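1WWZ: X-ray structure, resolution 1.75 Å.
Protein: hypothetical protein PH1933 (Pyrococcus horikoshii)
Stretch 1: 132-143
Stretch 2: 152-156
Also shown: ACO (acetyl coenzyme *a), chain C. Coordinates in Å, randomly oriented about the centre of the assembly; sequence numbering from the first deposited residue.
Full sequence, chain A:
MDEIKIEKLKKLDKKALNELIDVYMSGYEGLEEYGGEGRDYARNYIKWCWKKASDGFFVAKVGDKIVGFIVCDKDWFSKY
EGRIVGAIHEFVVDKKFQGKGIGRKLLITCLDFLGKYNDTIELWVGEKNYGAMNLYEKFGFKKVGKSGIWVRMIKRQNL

Stretch 1 132-143: AMNLYEKFGFKK
Stretch 2, residues 152-156: RMIKR

Residues 132-137 are helical, with phi between -60 and -66° and psi between -34 and -48°, held by i to i+4 bonds such as Glu137 N to Met133 O at 3.0 Å. Lys138 (-65/-22) and Phe139 (-102/14), whose N lies 3.0 Å from Tyr136 O, lead on to Gly140 (97/-2), and the chain then turns extended at Phe141 (-75/145). Phe141 N also returns to Tyr136 O, at 3.0 Å, so one carbonyl ties down the turn. At 97/-2 the backbone itself calls for glycine: a CB on Gly140 would jam against the preceding carbonyl O, and it would also lie 2.3 Å from Lys155 NZ.

Lys142 (-129/143) and Lys143 (-73/134) run antiparallel to strand 152-156, which is extended throughout. Lys142 pairs with Ile154 in a hydrogen-bonded bridge, CA to CA 5.5 Å: Lys142 N to Ile154 O and Ile154 N to Lys142 O are both 2.9 Å, with angles of 158° and 156°. The next pair, Lys143 with Met153, is non-hydrogen-bonded and narrower, CA to CA 4.4 Å. The same two carbonyls also take CA-H...O contacts from neighbouring residues: Met153 CA is 3.1 Å from Lys142 O, and Phe141 CA is 3.4 Å from Ile154 O. The helix runs nearly parallel to strand 152-156, at 16°, with the axes 9.8 Å apart at closest approach.

Met153 (m, t, p) shares a sheet face with Lys143 and fills the space between helix and sheet, giving the largest buried area in the contact. Its CE touches Tyr136 CB at 3.9 Å, Glu137 CG at 3.7 Å and Phe141 CB at 3.9 Å, while its SD lies 4.1 Å from Met133 CG. The same sulfur approaches the Tyr136 ring obliquely, 5.2 Å from the centroid. Tyr136 (chi1 m) thus serves two neighbours, for its OH comes within 3.3 Å of C of the acetyl coenzyme A. On the other sheet face stand Lys142 (m, t, t, m) and Ile154 (t, p).

Lys155 (t, t, t, p) closes the loop end. Its CB lies over one face of the Phe141 ring (chi1 -79°, chi2 -91°), 3.7 Å from the centroid and 12° off the normal; the chain runs straight through chi3 and turns at chi4 (p), placing NZ 2.6 Å from Phe139 O in a hydrogen bond. The rule is economical: one lysine covers an aromatic face with its CB methylene and donates its NZ to a carbonyl at the turn. A water extends the link, donating to Gly140 O at 3.3 Å and accepting from Arg156 N at 2.9 Å.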

# COMPACT_ATOMS: atom_id res chain seq x y z
N ALA A 132 8.61 -13.22 8.47
CA ALA A 132 7.36 -13.10 7.72
C ALA A 132 6.20 -12.89 8.69
O ALA A 132 5.33 -12.05 8.46
CB ALA A 132 7.13 -14.35 6.88
N MET A 133 6.19 -13.64 9.79
CA MET A 133 5.12 -13.50 10.76
C MET A 133 5.09 -12.11 11.37
O MET A 133 4.02 -11.58 11.67
CB MET A 133 5.23 -14.57 11.85
CG MET A 133 4.97 -15.99 11.33
SD MET A 133 4.85 -17.21 12.64
CE MET A 133 6.53 -17.33 13.12
N ASN A 134 6.27 -11.51 11.57
CA ASN A 134 6.33 -10.16 12.13
C ASN A 134 5.67 -9.19 11.15
O ASN A 134 4.87 -8.34 11.54
CB ASN A 134 7.78 -9.73 12.37
CG ASN A 134 7.89 -8.28 12.84
OD1 ASN A 134 7.20 -7.86 13.78
ND2 ASN A 134 8.77 -7.51 12.20
N LEU A 135 6.01 -9.33 9.87
CA LEU A 135 5.43 -8.47 8.84
C LEU A 135 3.91 -8.64 8.80
O LEU A 135 3.17 -7.66 8.79
CB LEU A 135 6.03 -8.80 7.47
CG LEU A 135 5.46 -8.02 6.27
CD1 LEU A 135 5.50 -6.52 6.56
CD2 LEU A 135 6.27 -8.35 5.02
N TYR A 136 3.44 -9.88 8.79
CA TYR A 136 2.00 -10.12 8.75
C TYR A 136 1.25 -9.52 9.95
O TYR A 136 0.17 -8.95 9.78
CB TYR A 136 1.70 -11.62 8.66
CG TYR A 136 2.13 -12.27 7.36
CD1 TYR A 136 1.88 -11.65 6.13
CD2 TYR A 136 2.75 -13.52 7.35
CE1 TYR A 136 2.24 -12.27 4.92
CE2 TYR A 136 3.10 -14.15 6.16
CZ TYR A 136 2.84 -13.52 4.95
OH TYR A 136 3.18 -14.14 3.76
N GLU A 137 1.82 -9.66 11.14
CA GLU A 137 1.16 -9.13 12.34
C GLU A 137 1.07 -7.61 12.29
O GLU A 137 0.11 -7.02 12.78
CB GLU A 137 1.90 -9.58 13.60
CG GLU A 137 1.97 -11.09 13.77
CD GLU A 137 2.47 -11.52 15.13
OE1 GLU A 137 3.48 -10.95 15.60
OE2 GLU A 137 1.86 -12.43 15.74
N LYS A 138 2.08 -6.97 11.70
CA LYS A 138 2.09 -5.52 11.58
C LYS A 138 0.95 -5.04 10.70
O LYS A 138 0.52 -3.89 10.78
CB LYS A 138 3.42 -5.06 11.00
CG LYS A 138 4.55 -5.14 11.98
CD LYS A 138 5.89 -4.99 11.31
CE LYS A 138 6.95 -4.64 12.34
NZ LYS A 138 7.87 -3.62 11.76
N PHE A 139 0.46 -5.95 9.86
CA PHE A 139 -0.63 -5.62 8.96
C PHE A 139 -1.97 -6.16 9.42
O PHE A 139 -2.94 -6.20 8.66
CB PHE A 139 -0.31 -6.10 7.55
CG PHE A 139 0.57 -5.15 6.79
CD1 PHE A 139 0.00 -4.16 6.00
CD2 PHE A 139 1.95 -5.20 6.92
CE1 PHE A 139 0.80 -3.22 5.35
CE2 PHE A 139 2.76 -4.27 6.28
CZ PHE A 139 2.18 -3.27 5.49
N GLY A 140 -2.04 -6.59 10.68
CA GLY A 140 -3.29 -7.08 11.22
C GLY A 140 -3.54 -8.57 11.23
O GLY A 140 -4.59 -9.00 11.71
N PHE A 141 -2.61 -9.37 10.71
CA PHE A 141 -2.80 -10.82 10.70
C PHE A 141 -2.56 -11.36 12.11
O PHE A 141 -1.71 -10.85 12.84
CB PHE A 141 -1.82 -11.48 9.73
CG PHE A 141 -2.25 -11.40 8.29
CD1 PHE A 141 -3.02 -12.41 7.72
CD2 PHE A 141 -1.89 -10.30 7.50
CE1 PHE A 141 -3.43 -12.33 6.39
CE2 PHE A 141 -2.30 -10.22 6.17
CZ PHE A 141 -3.07 -11.24 5.61
N LYS A 142 -3.32 -12.38 12.48
CA LYS A 142 -3.19 -13.00 13.79
C LYS A 142 -3.04 -14.51 13.63
O LYS A 142 -3.64 -15.12 12.74
CB LYS A 142 -4.43 -12.70 14.64
CG LYS A 142 -4.67 -11.22 14.91
CD LYS A 142 -5.94 -11.01 15.72
CE LYS A 142 -6.17 -9.54 16.01
NZ LYS A 142 -5.03 -8.95 16.76
N LYS A 143 -2.22 -15.12 14.49
CA LYS A 143 -2.02 -16.56 14.45
C LYS A 143 -3.28 -17.19 15.00
O LYS A 143 -3.80 -16.75 16.03
CB LYS A 143 -0.81 -16.94 15.31
CG LYS A 143 0.48 -16.27 14.87
CD LYS A 143 1.65 -16.66 15.75
CE LYS A 143 2.90 -15.89 15.37
NZ LYS A 143 4.06 -16.23 16.25
N ARG A 152 -1.14 -21.08 10.85
CA ARG A 152 -2.19 -20.41 10.08
C ARG A 152 -2.46 -19.02 10.64
O ARG A 152 -2.62 -18.84 11.85
CB ARG A 152 -3.49 -21.23 10.09
CG ARG A 152 -4.58 -20.66 9.17
CD ARG A 152 -5.83 -21.57 9.13
NE ARG A 152 -6.62 -21.50 10.36
CZ ARG A 152 -7.72 -20.76 10.51
NH1 ARG A 152 -8.18 -20.01 9.51
NH2 ARG A 152 -8.35 -20.75 11.68
N MET A 153 -2.49 -18.04 9.75
CA MET A 153 -2.76 -16.66 10.15
C MET A 153 -3.95 -16.14 9.38
O MET A 153 -4.19 -16.54 8.24
CB MET A 153 -1.53 -15.78 9.90
CG MET A 153 -0.33 -16.22 10.71
SD MET A 153 1.08 -15.12 10.59
CE MET A 153 0.55 -13.79 11.70
N ILE A 154 -4.70 -15.25 10.01
CA ILE A 154 -5.90 -14.71 9.38
C ILE A 154 -6.05 -13.22 9.66
O ILE A 154 -5.61 -12.73 10.70
CB ILE A 154 -7.15 -15.46 9.90
CG1 ILE A 154 -8.32 -15.29 8.94
CG2 ILE A 154 -7.52 -14.97 11.29
CD1 ILE A 154 -8.34 -16.33 7.85
N LYS A 155 -6.65 -12.51 8.71
CA LYS A 155 -6.97 -11.10 8.86
C LYS A 155 -8.44 -10.85 8.50
O LYS A 155 -8.93 -11.19 7.43
CB LYS A 155 -6.05 -10.29 7.95
CG LYS A 155 -6.30 -8.78 8.04
CD LYS A 155 -5.36 -7.96 7.15
CE LYS A 155 -5.71 -6.47 7.16
NZ LYS A 155 -5.57 -5.92 8.50
N ARG A 156 -9.16 -10.25 9.46
CA ARG A 156 -10.58 -10.02 9.24
C ARG A 156 -10.88 -8.54 9.03
O ARG A 156 -10.19 -7.66 9.53
CB ARG A 156 -11.34 -10.54 10.46
CG ARG A 156 -11.12 -12.04 10.71
CD ARG A 156 -12.01 -12.56 11.85
NE ARG A 156 -11.56 -13.88 12.31
CZ ARG A 156 -11.89 -14.94 11.55
NH1 ARG A 156 -12.54 -14.77 10.41
NH2 ARG A 156 -11.58 -16.17 11.96
N1A ACO C . 12.99 -9.91 10.84
C2A ACO C . 12.18 -9.03 11.42
N3A ACO C . 11.21 -8.30 10.81
C4A ACO C . 11.12 -8.55 9.43
C5A ACO C . 11.92 -9.45 8.75
C6A ACO C . 12.93 -10.16 9.53
N6A ACO C . 13.77 -11.03 8.96
N7A ACO C . 11.59 -9.46 7.40
C8A ACO C . 10.61 -8.61 7.30
N9A ACO C . 10.25 -8.01 8.51
C1B ACO C . 9.23 -7.02 8.78
C2B ACO C . 9.76 -5.64 9.20
O2B ACO C . 8.74 -5.02 10.01
C3B ACO C . 10.05 -4.97 7.83
O3B ACO C . 9.96 -3.54 8.04
P3B ACO C . 11.16 -2.55 8.42
O7A ACO C . 11.63 -3.05 9.75
O8A ACO C . 10.55 -1.23 8.51
O9A ACO C . 12.17 -2.67 7.34
C4B ACO C . 8.92 -5.46 6.97
O4B ACO C . 8.47 -6.67 7.64
C5B ACO C . 9.30 -5.92 5.58
O5B ACO C . 10.17 -5.04 4.89
P1A ACO C . 10.46 -5.32 3.36
O1A ACO C . 11.77 -4.73 3.05
O2A ACO C . 9.27 -4.82 2.55
O3A ACO C . 10.69 -6.94 3.40
P2A ACO C . 11.00 -7.88 2.21
O4A ACO C . 12.25 -8.56 2.61
O5A ACO C . 11.02 -7.04 0.97
O6A ACO C . 9.82 -8.89 2.11
CBP ACO C . 9.45 -11.29 2.69
CCP ACO C . 9.45 -9.87 3.18
CDP ACO C . 8.95 -12.18 3.87
CEP ACO C . 8.54 -11.42 1.45
CAP ACO C . 10.93 -11.66 2.28
OAP ACO C . 11.77 -11.57 3.43
C9P ACO C . 11.14 -13.08 1.69
O9P ACO C . 11.09 -13.29 0.49
N8P ACO C . 11.36 -14.09 2.60
C7P ACO C . 11.56 -15.51 2.22
C6P ACO C . 10.29 -16.23 1.73
C5P ACO C . 9.19 -16.24 2.78
O5P ACO C . 9.44 -16.56 3.97
N4P ACO C . 7.96 -15.92 2.41
C3P ACO C . 6.67 -15.83 3.11
C2P ACO C . 6.15 -17.27 3.15
S1P ACO C . 4.47 -17.23 3.98
C ACO C . 3.56 -17.24 2.75
O ACO C . 3.90 -17.28 1.48
CH3 ACO C . 1.92 -17.22 2.66
O HOH W 1 -7.84 -9.35 11.83